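Local coordinates for protein NAD nucleotidase (Haemophilus influenzae, PDB 3ZTV) that degrades NAD to adenosine and nicotinamide riboside in the periplasm, acting as a zinc-dependent 5'-nucleotidase and NAD(P) pyrophosphatase with broad nucleotide specificity, at residues L16-H21 with A269-L274; V65-D70 with G93-F98; V89-N94 with E117-P122. All coordinates share one frame; numbering follows the deposited sequence.

Contact 1 (L16-H21 with A269-L274). With ZN (zinc ion), chain C.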
ATOM      1  N   LEU A  16     -14.149  17.229 -21.921  1.00  5.08           N
ATOM      2  CA  LEU A  16     -15.320  16.545 -22.481  1.00  6.31           C
ATOM      3  C   LEU A  16     -15.095  15.063 -22.253  1.00  6.59           C
ATOM      4  O   LEU A  16     -14.049  14.530 -22.650  1.00  7.00           O
ATOM      5  CB  LEU A  16     -15.436  16.831 -23.978  1.00  7.26           C
ATOM      6  CG  LEU A  16     -15.670  18.304 -24.344  1.00  5.69           C
ATOM      7  CD1 LEU A  16     -15.432  18.553 -25.832  1.00  8.38           C
ATOM      8  CD2 LEU A  16     -17.080  18.723 -23.955  1.00  7.77           C
ATOM      9  N   HIS A  17     -16.027  14.385 -21.588  1.00  5.12           N
ATOM     10  CA  HIS A  17     -15.726  13.033 -21.140  1.00  4.79           C
ATOM     11  C   HIS A  17     -16.934  12.097 -21.114  1.00  4.21           C
ATOM     12  O   HIS A  17     -18.082  12.518 -20.924  1.00  4.83           O
ATOM     13  CB  HIS A  17     -15.059  13.086 -19.761  1.00  4.78           C
ATOM     14  CG  HIS A  17     -15.974  13.531 -18.668  1.00  5.70           C
ATOM     15  ND1 HIS A  17     -16.293  14.851 -18.428  1.00  7.64           N
ATOM     16  CD2 HIS A  17     -16.624  12.812 -17.729  1.00  3.70           C
ATOM     17  CE1 HIS A  17     -17.118  14.919 -17.397  1.00  3.35           C
ATOM     18  NE2 HIS A  17     -17.330  13.693 -16.953  1.00  7.64           N
ATOM     19  N   ILE A  18     -16.651  10.816 -21.351  1.00  4.45           N
ATOM     20  CA  ILE A  18     -17.611   9.732 -21.115  1.00  4.35           C
ATOM     21  C   ILE A  18     -16.937   8.615 -20.311  1.00  3.46           C
ATOM     22  O   ILE A  18     -15.698   8.612 -20.136  1.00  4.24           O
ATOM     23  CB  ILE A  18     -18.206   9.125 -22.426  1.00  5.50           C
ATOM     24  CG1 ILE A  18     -17.209   8.234 -23.184  1.00  5.44           C
ATOM     25  CG2 ILE A  18     -18.735  10.211 -23.341  1.00  5.82           C
ATOM     26  CD1 ILE A  18     -17.882   7.365 -24.269  1.00  6.11           C
ATOM     27  N   ASN A  19     -17.722   7.641 -19.853  1.00  4.64           N
ATOM     28  CA  ASN A  19     -17.168   6.504 -19.118  1.00  4.33           C
ATOM     29  C   ASN A  19     -18.150   5.350 -19.171  1.00  4.04           C
ATOM     30  O   ASN A  19     -19.358   5.556 -19.314  1.00  3.84           O
ATOM     31  CB  ASN A  19     -16.914   6.868 -17.652  1.00  5.11           C
ATOM     32  CG  ASN A  19     -18.187   7.288 -16.937  1.00  4.59           C
ATOM     33  OD1 ASN A  19     -18.846   6.484 -16.255  1.00  6.97           O
ATOM     34  ND2 ASN A  19     -18.549   8.548 -17.093  1.00  4.06           N
ATOM     35  N   ASP A  20     -17.631   4.127 -19.075  1.00  3.52           N
ATOM     36  CA  ASP A  20     -18.474   2.953 -18.845  1.00  4.73           C
ATOM     37  C   ASP A  20     -19.536   2.769 -19.932  1.00  4.00           C
ATOM     38  O   ASP A  20     -20.707   2.470 -19.658  1.00  4.88           O
ATOM     39  CB  ASP A  20     -19.123   3.015 -17.460  1.00  4.38           C
ATOM     40  CG  ASP A  20     -18.103   2.903 -16.342  1.00  4.50           C
ATOM     41  OD1 ASP A  20     -17.739   1.762 -15.952  1.00  4.44           O
ATOM     42  OD2 ASP A  20     -17.643   3.952 -15.847  1.00  4.60           O
ATOM     43  N   HIS A  21     -19.138   2.952 -21.179  1.00  4.77           N
ATOM     44  CA  HIS A  21     -20.108   2.708 -22.247  1.00  4.24           C
ATOM     45  C   HIS A  21     -20.470   1.225 -22.428  1.00  4.77           C
ATOM     46  O   HIS A  21     -21.556   0.923 -22.923  1.00  5.13           O
ATOM     47  CB  HIS A  21     -19.771   3.445 -23.570  1.00  4.66           C
ATOM     48  CG  HIS A  21     -18.861   2.714 -24.511  1.00  4.27           C
ATOM     49  ND1 HIS A  21     -17.496   2.921 -24.544  1.00  6.19           N
ATOM     50  CD2 HIS A  21     -19.137   1.854 -25.524  1.00  6.17           C
ATOM     51  CE1 HIS A  21     -16.967   2.185 -25.506  1.00  6.50           C
ATOM     52  NE2 HIS A  21     -17.943   1.537 -26.121  1.00  6.67           N
ATOM     53  N   ALA A 269     -24.763   7.365 -22.363  1.00  5.12           N
ATOM     54  CA  ALA A 269     -25.916   8.255 -22.160  1.00  5.59           C
ATOM     55  C   ALA A 269     -25.571   9.731 -22.018  1.00  6.08           C
ATOM     56  O   ALA A 269     -26.435  10.578 -22.276  1.00  6.83           O
ATOM     57  CB  ALA A 269     -26.720   7.809 -20.947  1.00  7.90           C
ATOM     58  N   VAL A 270     -24.329  10.031 -21.623  1.00  5.31           N
ATOM     59  CA  VAL A 270     -23.960  11.394 -21.224  1.00  5.55           C
ATOM     60  C   VAL A 270     -22.607  11.787 -21.770  1.00  5.83           C
ATOM     61  O   VAL A 270     -21.668  10.978 -21.770  1.00  6.47           O
ATOM     62  CB  VAL A 270     -23.929  11.529 -19.664  1.00  6.55           C
ATOM     63  CG1 VAL A 270     -23.157  12.783 -19.200  1.00  6.88           C
ATOM     64  CG2 VAL A 270     -25.345  11.540 -19.112  1.00  7.48           C
ATOM     65  N   VAL A 271     -22.508  13.031 -22.229  1.00  6.21           N
ATOM     66  CA  VAL A 271     -21.217  13.671 -22.438  1.00  5.64           C
ATOM     67  C   VAL A 271     -21.063  14.743 -21.363  1.00  5.22           C
ATOM     68  O   VAL A 271     -21.859  15.688 -21.310  1.00  6.17           O
ATOM     69  CB  VAL A 271     -21.102  14.286 -23.848  1.00  5.72           C
ATOM     70  CG1 VAL A 271     -19.891  15.221 -23.934  1.00  7.53           C
ATOM     71  CG2 VAL A 271     -21.015  13.189 -24.908  1.00  6.43           C
ATOM     72  N   GLY A 272     -20.064  14.582 -20.494  1.00  5.09           N
ATOM     73  CA  GLY A 272     -19.778  15.596 -19.491  1.00  5.53           C
ATOM     74  C   GLY A 272     -18.946  16.714 -20.096  1.00  5.12           C
ATOM     75  O   GLY A 272     -18.073  16.476 -20.922  1.00  6.35           O
ATOM     76  N   ASP A 273     -19.214  17.935 -19.651  1.00  5.47           N
ATOM     77  CA  ASP A 273     -18.668  19.160 -20.249  1.00  5.21           C
ATOM     78  C   ASP A 273     -18.292  20.100 -19.094  1.00  5.69           C
ATOM     79  O   ASP A 273     -19.169  20.684 -18.452  1.00  6.79           O
ATOM     80  CB  ASP A 273     -19.800  19.733 -21.119  1.00  5.76           C
ATOM     81  CG  ASP A 273     -19.517  21.105 -21.718  1.00  7.24           C
ATOM     82  OD1 ASP A 273     -18.457  21.705 -21.477  1.00  7.55           O
ATOM     83  OD2 ASP A 273     -20.419  21.586 -22.450  1.00  7.97           O
ATOM     84  N   LEU A 274     -16.995  20.178 -18.782  1.00  5.58           N
ATOM     85  CA  LEU A 274     -16.484  20.967 -17.658  1.00  5.45           C
ATOM     86  C   LEU A 274     -15.426  21.943 -18.153  1.00  7.30           C
ATOM     87  O   LEU A 274     -14.353  21.537 -18.590  1.00  6.66           O
ATOM     88  CB  LEU A 274     -15.906  20.064 -16.547  1.00  7.25           C
ATOM     89  CG  LEU A 274     -15.597  20.776 -15.223  1.00  6.93           C
ATOM     90  CD1 LEU A 274     -16.902  21.076 -14.512  1.00  8.25           C
ATOM     91  CD2 LEU A 274     -14.678  19.948 -14.326  1.00  7.26           C
TER
HETATM   92 ZN    ZN C1599     -18.601  -0.022 -15.684  1.00  4.77          ZN
HETATM   93  O   HOH W   1     -20.783   8.671 -20.401  1.00  7.61           O
HETATM   94  O   HOH W   2     -17.865  -0.609 -13.848  1.00  5.46           O
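V270 meets I18 and, through a water, N19, just where strands 11-18 and 270-278 part. The carbonyl oxygen of V270 lies 3.4 Å from CG2 of I18 and also accepts a hydrogen bond from a water that in turn takes the backbone N-H of N19. The water thus carries on the link between the chains past the last direct strand bond.

V271 follows with an apolar contact: its CG2 touches CG2 of I18 at 4.1 Å, the two branched side chains crossing at a slant. In I18 it is CG1 that sits between the backbone N and the carbonyl carbon (chi1 74°), which leaves CG2 as the branch facing the neighbouring strand. L53 of helix 46-59 packs on V271 as well as on L16.

At G272 the strands join directly. It forms an antiparallel hydrogen-bonded pair with H17: G272 N to H17 O is 2.9 Å and nearly straight (162°), while H17 N to G272 O is 3.0 Å and more bent. G272 has no side chain where the H17 ring packs, and its N lies over one face of that ring, toward the rim. The same G272 O also receives a CA-H...O contact from L16 CA.

D273 and L16 form an antiparallel non-hydrogen-bonded pair, and L16 CD2 rests 4.1 Å from D273 CB. The carboxylate itself is bound elsewhere, by R288 in a salt bridge and by the hydroxyl of Y60.

Two residues beyond the strand end, D20 OD1 binds a zinc ion at 2.0 Å. The zinc ligand thus sits just past a strand end tied by two backbone bonds and a water, which probably limits how far it can move.

Contact 2 (V65-D70 with G93-F98); sequences VLHAGD and GNFHYF. With ZN (zinc ion), chain C; ZN (zinc ion), chain B.
The H67 ring meets two phenylalanines, F95 at its edge and F98 over a face, and both meetings are edge-to-face. Toward F95 it presents its own edge to the phenyl face, with the planes 63° apart. Toward F98 the roles reverse: the phenyl edge is turned to the imidazole face, planes at 80°, and CD1 of F98 comes within 3.5 Å of H67 ND1. H67 and F98 are a parallel bridge pair, and both set CG anti to the backbone N (chi1 -169° for H67), which sends the two side chains off side by side in the same direction.

On the other side of the sheet L66 and Y97, the second parallel bridge, also lie side by side, L66 CD2 meeting the rim of the tyrosine ring at CD2, 3.8 Å away. V65 crosses F95 at about a right angle, its CG1 set 3.7 Å from F95 CD2.

The backbones are joined in parallel register. V65 O accepts the N-H of H96 at 2.7 Å and, more weakly, that of Y97; H67 N then gives a 3.0 Å bond to Y97 O.

Both nitrogens of the buried imidazole are engaged. ND1 of H67 accepts the N-H of G69 exactly in the ring plane at 3.1 Å, and NE2 is bonded to ND1 of H21. With ND1 an acceptor, H67 probably carries its proton on NE2. G69 immediately precedes D70, whose OD2 bridges two zinc ions, 2.4 Å from the one that D20 shares and 2.1 Å from the other; the H67 ring probably helps to hold the loop that carries D70.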
ATOM      1  N   VAL A  65     -10.526  15.484 -24.634  1.00  5.30           N
ATOM      2  CA  VAL A  65     -11.604  14.525 -24.830  1.00  5.41           C
ATOM      3  C   VAL A  65     -11.202  13.179 -24.243  1.00  5.73           C
ATOM      4  O   VAL A  65     -10.217  12.584 -24.675  1.00  6.09           O
ATOM      5  CB  VAL A  65     -11.963  14.421 -26.325  1.00  6.42           C
ATOM      6  CG1 VAL A  65     -13.139  13.488 -26.534  1.00  8.01           C
ATOM      7  CG2 VAL A  65     -12.282  15.810 -26.882  1.00  8.37           C
ATOM      8  N   LEU A  66     -11.959  12.712 -23.247  1.00  5.35           N
ATOM      9  CA  LEU A  66     -11.520  11.601 -22.393  1.00  5.59           C
ATOM     10  C   LEU A  66     -12.543  10.481 -22.255  1.00  5.02           C
ATOM     11  O   LEU A  66     -13.762  10.720 -22.242  1.00  5.29           O
ATOM     12  CB  LEU A  66     -11.205  12.119 -20.988  1.00  5.67           C
ATOM     13  CG  LEU A  66     -10.247  13.307 -20.885  1.00  6.76           C
ATOM     14  CD1 LEU A  66     -10.219  13.820 -19.448  1.00  7.31           C
ATOM     15  CD2 LEU A  66      -8.848  12.953 -21.370  1.00  6.56           C
ATOM     16  N   HIS A  67     -12.028   9.259 -22.115  1.00  4.52           N
ATOM     17  CA  HIS A  67     -12.851   8.081 -21.835  1.00  4.29           C
ATOM     18  C   HIS A  67     -12.319   7.407 -20.563  1.00  3.76           C
ATOM     19  O   HIS A  67     -11.164   6.968 -20.524  1.00  4.10           O
ATOM     20  CB  HIS A  67     -12.802   7.113 -23.013  1.00  5.40           C
ATOM     21  CG  HIS A  67     -13.803   6.001 -22.927  1.00  5.40           C
ATOM     22  ND1 HIS A  67     -13.928   5.171 -21.829  1.00  3.99           N
ATOM     23  CD2 HIS A  67     -14.727   5.584 -23.823  1.00  5.32           C
ATOM     24  CE1 HIS A  67     -14.901   4.301 -22.053  1.00  4.20           C
ATOM     25  NE2 HIS A  67     -15.391   4.521 -23.261  1.00  5.80           N
ATOM     26  N   ALA A  68     -13.124   7.372 -19.503  1.00  4.11           N
ATOM     27  CA  ALA A  68     -12.648   6.883 -18.208  1.00  4.76           C
ATOM     28  C   ALA A  68     -12.781   5.368 -17.948  1.00  4.79           C
ATOM     29  O   ALA A  68     -12.801   4.949 -16.780  1.00  5.52           O
ATOM     30  CB  ALA A  68     -13.282   7.680 -17.068  1.00  5.01           C
ATOM     31  N   GLY A  69     -12.855   4.559 -19.008  1.00  4.82           N
ATOM     32  CA  GLY A  69     -12.755   3.109 -18.870  1.00  4.92           C
ATOM     33  C   GLY A  69     -14.045   2.309 -18.960  1.00  4.98           C
ATOM     34  O   GLY A  69     -15.152   2.868 -19.025  1.00  5.16           O
ATOM     35  N   ASP A  70     -13.897   0.983 -19.007  1.00  5.76           N
ATOM     36  CA  ASP A  70     -14.992   0.050 -19.317  1.00  5.63           C
ATOM     37  C   ASP A  70     -15.665   0.412 -20.650  1.00  4.44           C
ATOM     38  O   ASP A  70     -16.892   0.633 -20.745  1.00  4.94           O
ATOM     39  CB  ASP A  70     -16.038  -0.012 -18.207  1.00  7.44           C
ATOM     40  CG  ASP A  70     -15.632  -0.894 -17.028  1.00  4.56           C
ATOM     41  OD1 ASP A  70     -14.552  -1.534 -17.043  1.00  5.11           O
ATOM     42  OD2 ASP A  70     -16.439  -0.931 -16.075  1.00  4.62           O
ATOM     43  N   GLY A  93     -14.450   8.843 -32.616  1.00  8.14           N
ATOM     44  CA  GLY A  93     -14.633   9.957 -31.707  1.00  7.77           C
ATOM     45  C   GLY A  93     -13.372  10.758 -31.428  1.00  8.54           C
ATOM     46  O   GLY A  93     -13.438  11.812 -30.795  1.00  8.76           O
ATOM     47  N   ASN A  94     -12.221  10.256 -31.877  1.00  8.36           N
ATOM     48  CA  ASN A  94     -10.957  10.972 -31.696  1.00  9.99           C
ATOM     49  C   ASN A  94     -10.724  11.446 -30.261  1.00  8.20           C
ATOM     50  O   ASN A  94     -10.337  12.592 -30.014  1.00  9.28           O
ATOM     51  CB  ASN A  94     -10.856  12.140 -32.683  1.00 11.33           C
ATOM     52  CG  ASN A  94     -10.747  11.671 -34.117  1.00 13.77           C
ATOM     53  OD1 ASN A  94     -11.666  11.856 -34.917  1.00 17.42           O
ATOM     54  ND2 ASN A  94      -9.625  11.047 -34.447  1.00 14.67           N
ATOM     55  N   PHE A  95     -10.965  10.549 -29.311  1.00  7.27           N
ATOM     56  CA  PHE A  95     -10.589  10.794 -27.922  1.00  7.49           C
ATOM     57  C   PHE A  95      -9.089  11.071 -27.804  1.00  6.86           C
ATOM     58  O   PHE A  95      -8.286  10.481 -28.533  1.00  7.54           O
ATOM     59  CB  PHE A  95     -10.931   9.565 -27.081  1.00  6.43           C
ATOM     60  CG  PHE A  95     -12.403   9.342 -26.913  1.00  6.77           C
ATOM     61  CD1 PHE A  95     -13.141   8.630 -27.853  1.00  7.98           C
ATOM     62  CD2 PHE A  95     -13.050   9.844 -25.810  1.00  7.02           C
ATOM     63  CE1 PHE A  95     -14.506   8.441 -27.685  1.00  7.95           C
ATOM     64  CE2 PHE A  95     -14.413   9.657 -25.642  1.00  6.99           C
ATOM     65  CZ  PHE A  95     -15.135   8.955 -26.581  1.00  7.32           C
ATOM     66  N   HIS A  96      -8.705  11.941 -26.880  1.00  5.82           N
ATOM     67  CA  HIS A  96      -7.286  12.141 -26.596  1.00  6.47           C
ATOM     68  C   HIS A  96      -6.688  11.027 -25.735  1.00  6.76           C
ATOM     69  O   HIS A  96      -5.531  10.640 -25.925  1.00  6.89           O
ATOM     70  CB  HIS A  96      -7.051  13.476 -25.892  1.00  8.02           C
ATOM     71  CG  HIS A  96      -7.400  14.670 -26.719  1.00  8.62           C
ATOM     72  ND1 HIS A  96      -6.696  15.050 -27.841  1.00 14.79           N
ATOM     73  CD2 HIS A  96      -8.383  15.585 -26.565  1.00  6.07           C
ATOM     74  CE1 HIS A  96      -7.243  16.143 -28.349  1.00  9.68           C
ATOM     75  NE2 HIS A  96      -8.259  16.495 -27.585  1.00 11.47           N
ATOM     76  N   TYR A  97      -7.463  10.543 -24.762  1.00  5.56           N
ATOM     77  CA  TYR A  97      -6.990   9.504 -23.838  1.00  5.59           C
ATOM     78  C   TYR A  97      -8.103   8.587 -23.375  1.00  6.08           C
ATOM     79  O   TYR A  97      -9.248   9.019 -23.220  1.00  5.07           O
ATOM     80  CB  TYR A  97      -6.324  10.112 -22.591  1.00  6.14           C
ATOM     81  CG  TYR A  97      -5.201  11.083 -22.903  1.00  6.56           C
ATOM     82  CD1 TYR A  97      -3.926  10.626 -23.216  1.00  7.58           C
ATOM     83  CD2 TYR A  97      -5.411  12.460 -22.882  1.00  6.57           C
ATOM     84  CE1 TYR A  97      -2.904  11.509 -23.515  1.00  7.58           C
ATOM     85  CE2 TYR A  97      -4.389  13.346 -23.178  1.00  7.27           C
ATOM     86  CZ  TYR A  97      -3.143  12.869 -23.485  1.00  8.18           C
ATOM     87  OH  TYR A  97      -2.142  13.765 -23.773  1.00  8.87           O
ATOM     88  N   PHE A  98      -7.735   7.328 -23.146  1.00  5.52           N
ATOM     89  CA  PHE A  98      -8.597   6.282 -22.603  1.00  5.20           C
ATOM     90  C   PHE A  98      -7.833   5.674 -21.436  1.00  5.31           C
ATOM     91  O   PHE A  98      -6.619   5.445 -21.547  1.00  6.38           O
ATOM     92  CB  PHE A  98      -8.798   5.224 -23.693  1.00  6.19           C
ATOM     93  CG  PHE A  98      -9.466   3.937 -23.241  1.00  5.02           C
ATOM     94  CD1 PHE A  98     -10.756   3.917 -22.738  1.00  5.53           C
ATOM     95  CD2 PHE A  98      -8.803   2.724 -23.407  1.00  5.26           C
ATOM     96  CE1 PHE A  98     -11.356   2.718 -22.362  1.00  6.05           C
ATOM     97  CE2 PHE A  98      -9.402   1.537 -23.047  1.00  6.45           C
ATOM     98  CZ  PHE A  98     -10.678   1.525 -22.536  1.00  6.43           C
TER
HETATM   99 ZN    ZN C1599     -18.601  -0.022 -15.684  1.00  4.77          ZN
HETATM  100 ZN    ZN B1598     -15.869  -0.530 -14.039  1.00  5.13          ZN
HETATM  101  O   HOH W   2     -17.865  -0.609 -13.848  1.00  5.46           O

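Contact 3 (V89-N94 with E117-P122); sequences VMNAGN and EPLKIP
The last turn of helix 84-93 faces an irregular stretch, E117-P122, which comes nearest at N91 and K120, their CA atoms 6.0 Å apart. N91 makes the polar link, using both ends of its amide on backbone atoms. OD1 accepts the N-H of K120 at 2.8 Å along a nearly straight line (169°), while ND2 gives a hydrogen to P118 O at 3.0 Å, with that oxygen in the amide plane. This two-pronged grip fixes the rotation of the amide about its last bond and ties down the peptides on both sides of L119.

L119 itself turns CD1 toward the helix, 3.9 Å from M90 CB. The two side chains cross obliquely, and the bend of M90 at chi3 (77°) brings CE to 4.0 Å from the same L119 CD1. I121 closes the other flank: its CD1 lies 3.8 Å from M90 O and also reaches the CA of N94, where the chain leaves the helix with positive phi. On the outer side, K120 curls back so that NZ bonds to E117 O. M90, L119 and I121 all pack on F98 as well.

Helix 84-93 is thus held against a loop of the beta-alpha-beta crossover in which helix 108-116 joins the parallel neighbouring strands 97-99 and 123-124, at the edge of the sheet in the calcineurin-like phosphoesterase domain.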
ATOM      1  N   VAL A  89     -15.723   2.669 -33.071  1.00  6.31           N
ATOM      2  CA  VAL A  89     -16.491   3.867 -32.722  1.00  7.28           C
ATOM      3  C   VAL A  89     -15.688   4.827 -31.836  1.00  6.92           C
ATOM      4  O   VAL A  89     -15.821   6.052 -31.952  1.00  7.22           O
ATOM      5  CB  VAL A  89     -17.894   3.553 -32.144  1.00  6.81           C
ATOM      6  CG1 VAL A  89     -18.736   2.753 -33.165  1.00  8.82           C
ATOM      7  CG2 VAL A  89     -17.797   2.808 -30.820  1.00  7.99           C
ATOM      8  N   MET A  90     -14.831   4.280 -30.979  1.00  6.60           N
ATOM      9  CA  MET A  90     -13.929   5.114 -30.179  1.00  6.43           C
ATOM     10  C   MET A  90     -12.951   5.872 -31.066  1.00  6.87           C
ATOM     11  O   MET A  90     -12.736   7.075 -30.885  1.00  8.16           O
ATOM     12  CB  MET A  90     -13.172   4.254 -29.163  1.00  6.77           C
ATOM     13  CG  MET A  90     -14.058   3.718 -28.050  1.00  6.87           C
ATOM     14  SD  MET A  90     -13.287   2.420 -27.055  1.00  9.18           S
ATOM     15  CE  MET A  90     -12.183   3.370 -25.997  1.00  9.23           C
ATOM     16  N   ASN A  91     -12.368   5.178 -32.045  1.00  7.13           N
ATOM     17  CA  ASN A  91     -11.468   5.825 -32.990  1.00  7.79           C
ATOM     18  C   ASN A  91     -12.177   6.975 -33.700  1.00  8.14           C
ATOM     19  O   ASN A  91     -11.596   8.046 -33.895  1.00  9.65           O
ATOM     20  CB  ASN A  91     -10.949   4.815 -34.011  1.00  7.22           C
ATOM     21  CG  ASN A  91      -9.910   3.874 -33.428  1.00  8.93           C
ATOM     22  OD1 ASN A  91      -9.363   4.118 -32.348  1.00  8.93           O
ATOM     23  ND2 ASN A  91      -9.615   2.802 -34.149  1.00 10.28           N
ATOM     24  N   ALA A  92     -13.436   6.754 -34.072  1.00  8.50           N
ATOM     25  CA  ALA A  92     -14.221   7.761 -34.788  1.00  8.42           C
ATOM     26  C   ALA A  92     -14.524   8.993 -33.938  1.00  9.54           C
ATOM     27  O   ALA A  92     -14.832  10.062 -34.472  1.00 12.05           O
ATOM     28  CB  ALA A  92     -15.512   7.150 -35.328  1.00 10.23           C
ATOM     29  N   GLY A  93     -14.450   8.843 -32.616  1.00  8.14           N
ATOM     30  CA  GLY A  93     -14.633   9.957 -31.707  1.00  7.77           C
ATOM     31  C   GLY A  93     -13.372  10.758 -31.428  1.00  8.54           C
ATOM     32  O   GLY A  93     -13.438  11.812 -30.795  1.00  8.76           O
ATOM     33  N   ASN A  94     -12.221  10.256 -31.877  1.00  8.36           N
ATOM     34  CA  ASN A  94     -10.957  10.972 -31.696  1.00  9.99           C
ATOM     35  C   ASN A  94     -10.724  11.446 -30.261  1.00  8.20           C
ATOM     36  O   ASN A  94     -10.337  12.592 -30.014  1.00  9.28           O
ATOM     37  CB  ASN A  94     -10.856  12.140 -32.683  1.00 11.33           C
ATOM     38  CG  ASN A  94     -10.747  11.671 -34.117  1.00 13.77           C
ATOM     39  OD1 ASN A  94     -11.666  11.856 -34.917  1.00 17.42           O
ATOM     40  ND2 ASN A  94      -9.625  11.047 -34.447  1.00 14.67           N
ATOM     41  N   GLU A 117      -5.328  -3.594 -30.082  1.00 10.76           N
ATOM     42  CA  GLU A 117      -4.701  -3.664 -31.405  1.00 12.18           C
ATOM     43  C   GLU A 117      -5.343  -2.684 -32.396  1.00 10.07           C
ATOM     44  O   GLU A 117      -4.640  -1.864 -32.980  1.00 11.68           O
ATOM     45  CB  GLU A 117      -4.681  -5.097 -31.954  1.00 16.40           C
ATOM     46  CG  GLU A 117      -3.992  -5.249 -33.309  1.00 22.88           C
ATOM     47  CD  GLU A 117      -2.477  -5.089 -33.240  1.00 32.46           C
ATOM     48  OE1 GLU A 117      -1.960  -4.622 -32.200  1.00 34.07           O
ATOM     49  OE2 GLU A 117      -1.800  -5.439 -34.230  1.00 36.62           O
ATOM     50  N   PRO A 118      -6.680  -2.745 -32.575  1.00  9.01           N
ATOM     51  CA  PRO A 118      -7.344  -1.790 -33.473  1.00 10.04           C
ATOM     52  C   PRO A 118      -7.523  -0.382 -32.876  1.00 10.19           C
ATOM     53  O   PRO A 118      -7.760   0.565 -33.630  1.00 10.42           O
ATOM     54  CB  PRO A 118      -8.710  -2.441 -33.733  1.00 11.07           C
ATOM     55  CG  PRO A 118      -8.958  -3.310 -32.549  1.00  9.84           C
ATOM     56  CD  PRO A 118      -7.596  -3.803 -32.115  1.00 10.32           C
ATOM     57  N   LEU A 119      -7.422  -0.243 -31.552  1.00  8.04           N
ATOM     58  CA  LEU A 119      -7.670   1.043 -30.890  1.00  8.91           C
ATOM     59  C   LEU A 119      -6.510   2.009 -31.121  1.00  9.06           C
ATOM     60  O   LEU A 119      -5.353   1.671 -30.848  1.00 10.42           O
ATOM     61  CB  LEU A 119      -7.914   0.829 -29.390  1.00  8.55           C
ATOM     62  CG  LEU A 119      -8.267   2.067 -28.569  1.00  8.49           C
ATOM     63  CD1 LEU A 119      -9.642   2.566 -28.957  1.00  8.02           C
ATOM     64  CD2 LEU A 119      -8.205   1.758 -27.083  1.00  9.76           C
ATOM     65  N   LYS A 120      -6.806   3.200 -31.633  1.00  9.09           N
ATOM     66  CA  LYS A 120      -5.760   4.180 -31.913  1.00 10.87           C
ATOM     67  C   LYS A 120      -5.740   5.344 -30.914  1.00  9.43           C
ATOM     68  O   LYS A 120      -4.919   6.260 -31.026  1.00 14.11           O
ATOM     69  CB  LYS A 120      -5.876   4.688 -33.353  1.00 13.64           C
ATOM     70  CG  LYS A 120      -5.749   3.572 -34.392  1.00 14.95           C
ATOM     71  CD  LYS A 120      -4.513   2.715 -34.117  1.00 18.01           C
ATOM     72  CE  LYS A 120      -4.475   1.466 -34.981  1.00 20.87           C
ATOM     73  NZ  LYS A 120      -3.370   0.547 -34.583  1.00 25.09           N
ATOM     74  N   ILE A 121      -6.636   5.296 -29.936  1.00  7.84           N
ATOM     75  CA  ILE A 121      -6.666   6.279 -28.857  1.00  8.07           C
ATOM     76  C   ILE A 121      -5.539   5.969 -27.855  1.00  7.89           C
ATOM     77  O   ILE A 121      -5.434   4.836 -27.391  1.00  8.25           O
ATOM     78  CB  ILE A 121      -8.026   6.207 -28.117  1.00  8.45           C
ATOM     79  CG1 ILE A 121      -9.208   6.359 -29.097  1.00  7.96           C
ATOM     80  CG2 ILE A 121      -8.087   7.219 -26.987  1.00  7.99           C
ATOM     81  CD1 ILE A 121      -9.089   7.529 -30.076  1.00 10.71           C
ATOM     82  N   PRO A 122      -4.708   6.968 -27.503  1.00  7.82           N
ATOM     83  CA  PRO A 122      -3.669   6.710 -26.495  1.00  8.63           C
ATOM     84  C   PRO A 122      -4.241   6.197 -25.178  1.00  7.51           C
ATOM     85  O   PRO A 122      -5.248   6.726 -24.691  1.00  7.41           O
ATOM     86  CB  PRO A 122      -3.039   8.084 -26.291  1.00  8.64           C
ATOM     87  CG  PRO A 122      -3.201   8.759 -27.622  1.00 10.70           C
ATOM     88  CD  PRO A 122      -4.561   8.301 -28.119  1.00  9.17           C
TER

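How the contacts relate
Contacts 1 and 2 pair strands of one mixed sheet; contact 3 packs a helix end on the loop leading to its edge strand. The first two have centres 9 Å apart, joined through strands 11-18 and 63-67: L16 O to L66 N and D20 N to G69 O are both 2.8 Å, probable hydrogen bonds. Their loops supply D20 and D70 to one zinc ion, which H22 also binds; D70 reaches the second zinc too, with N102 and D226. Contact 3, centred about 8 Å from the centre of contact 2, shares G93 and N94 with it, and a probable hydrogen bond from F98 N to P122 O (3.0 Å) leads into edge strand 123-124. M90 SD packs 4.0 Å from H21 CE1 of contact 1.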